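Local structure of periplasmic binding protein (Sulfurospirillum deleyianum, 4PAG) at residues D122-L134 with A144-D156. The protein probably serves as the solute-binding component of an ABC transporter, capturing its ligand in the periplasm, and holds a histidine in this crystal. Sequence-based numbering, arbitrary orientation.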
ATOM      1  N   ASP A 122       9.544   1.122   1.414  1.00 22.45           N
ATOM      2  CA  ASP A 122       9.462  -0.292   1.071  1.00 23.54           C
ATOM      3  C   ASP A 122       9.303  -1.173   2.314  1.00 24.57           C
ATOM      4  O   ASP A 122       8.472  -2.082   2.332  1.00 30.30           O
ATOM      5  CB  ASP A 122      10.660  -0.703   0.227  1.00 24.29           C
ATOM      6  CG  ASP A 122      10.553  -0.211  -1.221  1.00 25.43           C
ATOM      7  OD1 ASP A 122       9.501   0.350  -1.631  1.00 26.84           O
ATOM      8  OD2 ASP A 122      11.529  -0.392  -1.958  1.00 25.38           O
ATOM      9  N   ASP A 123      10.076  -0.881   3.354  1.00 21.10           N
ATOM     10  CA  ASP A 123       9.894  -1.515   4.652  1.00 21.59           C
ATOM     11  C   ASP A 123       8.786  -0.754   5.359  1.00 19.29           C
ATOM     12  O   ASP A 123       8.934   0.431   5.636  1.00 19.39           O
ATOM     13  CB  ASP A 123      11.194  -1.453   5.465  1.00 23.94           C
ATOM     14  CG  ASP A 123      11.144  -2.286   6.751  1.00 29.96           C
ATOM     15  OD1 ASP A 123      10.041  -2.655   7.239  1.00 31.45           O
ATOM     16  OD2 ASP A 123      12.242  -2.565   7.285  1.00 31.31           O
ATOM     17  N   SER A 124       7.677  -1.433   5.653  1.00 17.54           N
ATOM     18  CA  SER A 124       6.533  -0.775   6.278  1.00 18.12           C
ATOM     19  C   SER A 124       6.854  -0.209   7.673  1.00 17.49           C
ATOM     20  O   SER A 124       6.179   0.717   8.138  1.00 15.82           O
ATOM     21  CB  SER A 124       5.319  -1.716   6.329  1.00 17.83           C
ATOM     22  OG  SER A 124       4.816  -2.005   5.022  1.00 18.69           O
ATOM     23  N   GLN A 125       7.874  -0.755   8.329  0.50 17.86           N
ATOM     24  CA  GLN A 125       8.323  -0.228   9.614  0.50 19.98           C
ATOM     25  C   GLN A 125       8.813   1.224   9.491  0.50 19.62           C
ATOM     26  O   GLN A 125       8.887   1.933  10.489  0.50 20.88           O
ATOM     27  CB  GLN A 125       9.417  -1.121  10.217  0.50 21.93           C
ATOM     28  CG  GLN A 125       9.063  -2.607  10.276  0.50 23.65           C
ATOM     29  CD  GLN A 125       8.332  -3.015  11.544  0.50 23.52           C
ATOM     30  OE1 GLN A 125       8.075  -4.195  11.768  0.50 31.48           O
ATOM     31  NE2 GLN A 125       8.029  -2.051  12.393  0.50 24.10           N
ATOM     32  N   ASN A 126       9.129   1.664   8.270  1.00 18.78           N
ATOM     33  CA  ASN A 126       9.522   3.063   8.019  1.00 19.94           C
ATOM     34  C   ASN A 126       8.370   4.083   8.014  1.00 18.59           C
ATOM     35  O   ASN A 126       8.627   5.286   8.006  1.00 17.17           O
ATOM     36  CB  ASN A 126      10.262   3.203   6.682  1.00 20.31           C
ATOM     37  CG  ASN A 126      11.606   2.508   6.667  1.00 22.97           C
ATOM     38  OD1 ASN A 126      12.109   2.047   7.692  1.00 27.72           O
ATOM     39  ND2 ASN A 126      12.197   2.431   5.489  1.00 26.18           N
ATOM     40  N   TYR A 127       7.113   3.638   8.002  1.00 17.34           N
ATOM     41  CA  TYR A 127       6.007   4.602   7.874  1.00 17.53           C
ATOM     42  C   TYR A 127       5.967   5.707   8.950  1.00 15.76           C
ATOM     43  O   TYR A 127       5.741   6.864   8.612  1.00 14.90           O
ATOM     44  CB  TYR A 127       4.647   3.903   7.710  1.00 18.32           C
ATOM     45  CG  TYR A 127       4.412   3.481   6.268  1.00 18.98           C
ATOM     46  CD1 TYR A 127       4.323   4.432   5.253  1.00 20.10           C
ATOM     47  CD2 TYR A 127       4.317   2.144   5.916  1.00 20.14           C
ATOM     48  CE1 TYR A 127       4.138   4.058   3.929  1.00 22.35           C
ATOM     49  CE2 TYR A 127       4.128   1.762   4.596  1.00 23.40           C
ATOM     50  CZ  TYR A 127       4.044   2.719   3.604  1.00 24.28           C
ATOM     51  OH  TYR A 127       3.858   2.328   2.289  1.00 34.47           O
ATOM     52  N   PRO A 128       6.215   5.375  10.227  1.00 14.96           N
ATOM     53  CA  PRO A 128       6.189   6.456  11.219  1.00 15.24           C
ATOM     54  C   PRO A 128       7.176   7.590  10.916  1.00 16.77           C
ATOM     55  O   PRO A 128       6.786   8.759  10.904  1.00 17.70           O
ATOM     56  CB  PRO A 128       6.533   5.743  12.529  1.00 15.75           C
ATOM     57  CG  PRO A 128       6.093   4.325  12.312  1.00 15.96           C
ATOM     58  CD  PRO A 128       6.386   4.055  10.861  1.00 16.29           C
ATOM     59  N   GLU A 129       8.432   7.264  10.648  1.00 16.61           N
ATOM     60  CA  GLU A 129       9.404   8.312  10.349  1.00 19.52           C
ATOM     61  C   GLU A 129       9.103   9.062   9.041  1.00 16.92           C
ATOM     62  O   GLU A 129       9.315  10.269   8.961  1.00 14.62           O
ATOM     63  CB  GLU A 129      10.835   7.771  10.386  1.00 24.83           C
ATOM     64  CG  GLU A 129      11.376   7.665  11.806  1.00 31.58           C
ATOM     65  CD  GLU A 129      11.454   9.017  12.511  1.00 34.98           C
ATOM     66  OE1 GLU A 129      12.119   9.937  11.986  1.00 46.32           O
ATOM     67  OE2 GLU A 129      10.851   9.164  13.588  1.00 41.63           O
ATOM     68  N   VAL A 130       8.562   8.363   8.045  1.00 17.50           N
ATOM     69  CA  VAL A 130       8.187   9.005   6.786  1.00 16.33           C
ATOM     70  C   VAL A 130       7.021   9.973   7.003  1.00 15.63           C
ATOM     71  O   VAL A 130       7.035  11.089   6.488  1.00 13.65           O
ATOM     72  CB  VAL A 130       7.866   7.970   5.689  1.00 15.81           C
ATOM     73  CG1 VAL A 130       7.284   8.644   4.448  1.00 15.22           C
ATOM     74  CG2 VAL A 130       9.127   7.199   5.322  1.00 15.48           C
ATOM     75  N   PHE A 131       6.024   9.554   7.779  1.00 14.86           N
ATOM     76  CA  PHE A 131       4.941  10.458   8.156  1.00 15.28           C
ATOM     77  C   PHE A 131       5.460  11.716   8.870  1.00 15.73           C
ATOM     78  O   PHE A 131       5.100  12.835   8.496  1.00 15.51           O
ATOM     79  CB  PHE A 131       3.900   9.743   9.025  1.00 15.44           C
ATOM     80  CG  PHE A 131       2.821   9.064   8.239  1.00 16.48           C
ATOM     81  CD1 PHE A 131       1.913   9.813   7.511  1.00 17.71           C
ATOM     82  CD2 PHE A 131       2.693   7.678   8.246  1.00 18.33           C
ATOM     83  CE1 PHE A 131       0.899   9.202   6.791  1.00 19.02           C
ATOM     84  CE2 PHE A 131       1.689   7.060   7.520  1.00 19.69           C
ATOM     85  CZ  PHE A 131       0.787   7.821   6.798  1.00 19.62           C
ATOM     86  N   ARG A 132       6.312  11.542   9.874  1.00 16.23           N
ATOM     87  CA  ARG A 132       6.877  12.698  10.584  1.00 18.27           C
ATOM     88  C   ARG A 132       7.658  13.638   9.640  1.00 18.46           C
ATOM     89  O   ARG A 132       7.539  14.862   9.716  1.00 18.27           O
ATOM     90  CB  ARG A 132       7.773  12.234  11.732  1.00 20.80           C
ATOM     91  CG  ARG A 132       7.001  11.517  12.824  1.00 23.70           C
ATOM     92  CD  ARG A 132       7.839  11.214  14.054  1.00 27.60           C
ATOM     93  NE  ARG A 132       7.093  10.303  14.918  1.00 29.34           N
ATOM     94  CZ  ARG A 132       7.329   9.000  15.063  1.00 30.85           C
ATOM     95  NH1 ARG A 132       8.343   8.398  14.440  1.00 31.16           N
ATOM     96  NH2 ARG A 132       6.548   8.294  15.870  1.00 31.16           N
ATOM     97  N   TYR A 133       8.454  13.049   8.758  1.00 18.54           N
ATOM     98  CA  TYR A 133       9.221  13.791   7.763  1.00 18.64           C
ATOM     99  C   TYR A 133       8.295  14.614   6.880  1.00 18.49           C
ATOM    100  O   TYR A 133       8.505  15.810   6.705  1.00 18.08           O
ATOM    101  CB  TYR A 133      10.039  12.817   6.922  1.00 19.48           C
ATOM    102  CG  TYR A 133      10.877  13.446   5.835  1.00 20.75           C
ATOM    103  CD1 TYR A 133      12.079  14.069   6.136  1.00 24.77           C
ATOM    104  CD2 TYR A 133      10.477  13.398   4.497  1.00 21.15           C
ATOM    105  CE1 TYR A 133      12.859  14.633   5.142  1.00 20.45           C
ATOM    106  CE2 TYR A 133      11.255  13.965   3.495  1.00 20.29           C
ATOM    107  CZ  TYR A 133      12.444  14.575   3.825  1.00 22.44           C
ATOM    108  OH  TYR A 133      13.239  15.140   2.848  1.00 29.44           O
ATOM    109  N   LEU A 134       7.256  13.982   6.339  1.00 18.90           N
ATOM    110  CA  LEU A 134       6.301  14.699   5.492  1.00 17.88           C
ATOM    111  C   LEU A 134       5.550  15.800   6.246  1.00 16.45           C
ATOM    112  O   LEU A 134       5.238  16.841   5.670  1.00 17.68           O
ATOM    113  CB  LEU A 134       5.332  13.726   4.814  1.00 17.61           C
ATOM    114  CG  LEU A 134       5.964  12.860   3.729  1.00 19.95           C
ATOM    115  CD1 LEU A 134       4.907  11.996   3.063  1.00 21.86           C
ATOM    116  CD2 LEU A 134       6.684  13.710   2.689  1.00 20.48           C
ATOM    117  N   ALA A 144       0.526  14.823  11.040  1.00 16.22           N
ATOM    118  CA  ALA A 144       1.413  13.750  10.608  1.00 15.76           C
ATOM    119  C   ALA A 144       1.932  12.932  11.796  1.00 15.47           C
ATOM    120  O   ALA A 144       2.091  11.718  11.686  1.00 15.61           O
ATOM    121  CB  ALA A 144       2.578  14.304   9.801  1.00 16.21           C
ATOM    122  N   ASN A 145       2.203  13.601  12.916  1.00 16.05           N
ATOM    123  CA  ASN A 145       2.652  12.913  14.131  1.00 17.02           C
ATOM    124  C   ASN A 145       1.578  12.000  14.744  1.00 17.20           C
ATOM    125  O   ASN A 145       1.904  10.942  15.286  1.00 16.62           O
ATOM    126  CB  ASN A 145       3.151  13.920  15.175  1.00 17.40           C
ATOM    127  CG  ASN A 145       4.434  14.632  14.749  1.00 21.39           C
ATOM    128  OD1 ASN A 145       5.075  14.277  13.749  1.00 18.28           O
ATOM    129  ND2 ASN A 145       4.815  15.653  15.511  1.00 23.39           N
ATOM    130  N   ALA A 146       0.308  12.406  14.672  1.00 17.79           N
ATOM    131  CA  ALA A 146      -0.792  11.557  15.156  1.00 16.46           C
ATOM    132  C   ALA A 146      -0.842  10.249  14.360  1.00 16.69           C
ATOM    133  O   ALA A 146      -0.940   9.166  14.936  1.00 18.01           O
ATOM    134  CB  ALA A 146      -2.120  12.288  15.056  1.00 15.90           C
ATOM    135  N   LEU A 147      -0.744  10.361  13.038  1.00 15.51           N
ATOM    136  CA  LEU A 147      -0.722   9.196  12.150  1.00 14.77           C
ATOM    137  C   LEU A 147       0.487   8.310  12.405  1.00 14.62           C
ATOM    138  O   LEU A 147       0.353   7.077  12.452  1.00 15.65           O
ATOM    139  CB  LEU A 147      -0.746   9.626  10.678  1.00 14.25           C
ATOM    140  CG  LEU A 147      -1.924  10.490  10.243  1.00 14.23           C
ATOM    141  CD1 LEU A 147      -1.860  10.753   8.743  1.00 15.17           C
ATOM    142  CD2 LEU A 147      -3.246   9.838  10.608  1.00 14.52           C
ATOM    143  N   ALA A 148       1.653   8.942  12.572  1.00 14.12           N
ATOM    144  CA  ALA A 148       2.891   8.239  12.861  1.00 16.50           C
ATOM    145  C   ALA A 148       2.803   7.442  14.155  1.00 16.54           C
ATOM    146  O   ALA A 148       3.291   6.323  14.222  1.00 16.37           O
ATOM    147  CB  ALA A 148       4.064   9.216  12.932  1.00 16.41           C
ATOM    148  N   ASN A 149       2.182   8.014  15.179  0.50 17.51           N
ATOM    149  CA  ASN A 149       2.074   7.330  16.464  0.50 20.20           C
ATOM    150  C   ASN A 149       1.216   6.064  16.392  0.50 17.30           C
ATOM    151  O   ASN A 149       1.596   5.035  16.948  0.50 17.21           O
ATOM    152  CB  ASN A 149       1.571   8.287  17.542  0.50 25.77           C
ATOM    153  CG  ASN A 149       2.668   9.198  18.060  0.50 31.16           C
ATOM    154  OD1 ASN A 149       3.795   8.766  18.290  0.50 35.57           O
ATOM    155  ND2 ASN A 149       2.351  10.467  18.227  0.50 35.93           N
HETATM  156  N   MSE A 150       0.086   6.131  15.694  1.00 17.23           N
HETATM  157  CA  MSE A 150      -0.761   4.939  15.483  1.00 17.39           C
HETATM  158  C   MSE A 150      -0.023   3.921  14.644  1.00 16.90           C
HETATM  159  O   MSE A 150      -0.035   2.727  14.954  1.00 18.69           O
HETATM  160  CB  MSE A 150      -2.120   5.254  14.855  1.00 17.42           C
HETATM  161  CG  MSE A 150      -2.955   3.970  14.752  1.00 19.60           C
HETATM  162 SE   MSE A 150      -4.801   4.303  14.142  1.00 21.35          SE
HETATM  163  CE  MSE A 150      -5.517   4.871  15.885  1.00 19.43           C
ATOM    164  N   ALA A 151       0.629   4.387  13.586  1.00 16.80           N
ATOM    165  CA  ALA A 151       1.471   3.532  12.768  1.00 16.33           C
ATOM    166  C   ALA A 151       2.499   2.795  13.633  1.00 16.01           C
ATOM    167  O   ALA A 151       2.610   1.562  13.565  1.00 15.15           O
ATOM    168  CB  ALA A 151       2.160   4.352  11.680  1.00 16.27           C
ATOM    169  N   GLN A 152       3.225   3.539  14.466  1.00 16.50           N
ATOM    170  CA  GLN A 152       4.261   2.937  15.307  1.00 17.97           C
ATOM    171  C   GLN A 152       3.688   1.856  16.229  1.00 17.21           C
ATOM    172  O   GLN A 152       4.246   0.756  16.337  1.00 18.43           O
ATOM    173  CB  GLN A 152       4.980   4.012  16.143  1.00 20.21           C
ATOM    174  CG  GLN A 152       6.221   3.505  16.859  1.00 24.24           C
ATOM    175  CD  GLN A 152       7.306   3.104  15.884  1.00 28.41           C
ATOM    176  OE1 GLN A 152       7.964   3.956  15.294  1.00 34.34           O
ATOM    177  NE2 GLN A 152       7.483   1.805  15.690  1.00 30.84           N
ATOM    178  N   THR A 153       2.574   2.163  16.883  1.00 16.45           N
ATOM    179  CA  THR A 153       1.929   1.210  17.786  1.00 18.45           C
ATOM    180  C   THR A 153       1.501  -0.061  17.064  1.00 16.94           C
ATOM    181  O   THR A 153       1.803  -1.163  17.517  1.00 15.80           O
ATOM    182  CB  THR A 153       0.702   1.845  18.457  1.00 19.78           C
ATOM    183  OG1 THR A 153       1.140   2.960  19.232  1.00 20.85           O
ATOM    184  CG2 THR A 153      -0.027   0.851  19.362  1.00 21.26           C
ATOM    185  N   TYR A 154       0.806   0.093  15.943  1.00 15.86           N
ATOM    186  CA  TYR A 154       0.321  -1.068  15.188  1.00 16.28           C
ATOM    187  C   TYR A 154       1.483  -1.920  14.688  1.00 15.06           C
ATOM    188  O   TYR A 154       1.449  -3.153  14.782  1.00 14.97           O
ATOM    189  CB  TYR A 154      -0.551  -0.627  14.013  1.00 15.19           C
ATOM    190  CG  TYR A 154      -1.981  -0.312  14.356  1.00 14.99           C
ATOM    191  CD1 TYR A 154      -2.329   0.277  15.570  1.00 16.49           C
ATOM    192  CD2 TYR A 154      -2.994  -0.579  13.449  1.00 17.32           C
ATOM    193  CE1 TYR A 154      -3.652   0.576  15.866  1.00 18.10           C
ATOM    194  CE2 TYR A 154      -4.312  -0.284  13.733  1.00 17.91           C
ATOM    195  CZ  TYR A 154      -4.639   0.292  14.938  1.00 18.13           C
ATOM    196  OH  TYR A 154      -5.955   0.577  15.204  1.00 22.45           O
ATOM    197  N   LEU A 155       2.513  -1.263  14.173  1.00 14.41           N
ATOM    198  CA  LEU A 155       3.687  -1.964  13.663  1.00 16.58           C
ATOM    199  C   LEU A 155       4.456  -2.711  14.765  1.00 17.36           C
ATOM    200  O   LEU A 155       4.905  -3.846  14.556  1.00 17.01           O
ATOM    201  CB  LEU A 155       4.605  -0.985  12.929  1.00 18.60           C
ATOM    202  CG  LEU A 155       4.035  -0.473  11.602  1.00 19.29           C
ATOM    203  CD1 LEU A 155       4.732   0.815  11.180  1.00 20.22           C
ATOM    204  CD2 LEU A 155       4.135  -1.527  10.501  1.00 21.10           C
ATOM    205  N   ASP A 156       4.593  -2.084  15.933  1.00 18.09           N
ATOM    206  CA  ASP A 156       5.265  -2.717  17.079  1.00 18.98           C
ATOM    207  C   ASP A 156       4.477  -3.922  17.596  1.00 17.22           C
ATOM    208  O   ASP A 156       5.057  -4.957  17.908  1.00 19.35           O
ATOM    209  CB  ASP A 156       5.472  -1.707  18.215  1.00 21.31           C
ATOM    210  CG  ASP A 156       6.530  -0.657  17.891  1.00 25.33           C
ATOM    211  OD1 ASP A 156       7.250  -0.804  16.877  1.00 27.13           O
ATOM    212  OD2 ASP A 156       6.643   0.327  18.660  1.00 29.54           O
TER
HETATM  213  O   HOH W   1       5.555  -4.947  12.040  1.00 20.70           O
HETATM  214  O   HOH W   2       8.685   1.143  13.098  1.00 32.74           O
HETATM  215  O   HOH W   3       5.944  15.990  11.724  1.00 20.98           O
HETATM  216  O   HOH W   4       4.680  10.647  16.310  1.00 36.62           O
HETATM  217  O   HOH W   5       7.731   6.267  16.403  1.00 39.42           O
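P128 and A148 bring their CA atoms closest, 4.1 Å apart, in an antiparallel helical hairpin of the periplasmic binding protein fold: helix 127-138 turns back into helix 141-163, with short axis segments 8.0 Å apart at 178°. The P128 ring is a knob set into a hole formed by A148, A151, Q152 and L155; its CG lies 4.0 Å from A151 CB, and its CD meets L155 CD1. Small residues let the backbones come this close: A148 CB sits 3.4 Å from P128 O, and A144 CB reaches F131 O one turn farther along. On the buried flank L147 lays its CB over one face of the F131 ring, a CH-pi contact 4.2 Å from the centroid, while L147 CD1 touches F131 CE1. At the other end L155 CD1 packs against S124 O, and in the conformer modelled here Q125 NE2 comes near L155 CB.

No direct hydrogen bond crosses the pair; waters bridge the polar side of the interface. R132, extended from CG to NE, runs over A148, whose CB lies under one guanidinium face. R132 NE donates to a water that in turn donates to N145 O, and a second water links R132 O to N145 OD1. A salt bridge from R132 NH1 to E129 OE2, one turn back, helps fix the guanidinium. Q152, bent at chi2 (66°), brings OE1 across the P128 ring, and its NE2 donates to D156 OD1.

Farther out, helix 28-37 packs against F131 through M33 and I37, helix 297-309 against L147, and L197 of helix 193-197 against L155. Helix 141-163 leads into strand 172-176 of the four-stranded parallel sheet, consistent with the long lobe-joining helix of this family. Leading into the hairpin, D123 OD1 accepts from Q125 N at 3.1 Å, from above the carboxylate plane, in an Asx turn.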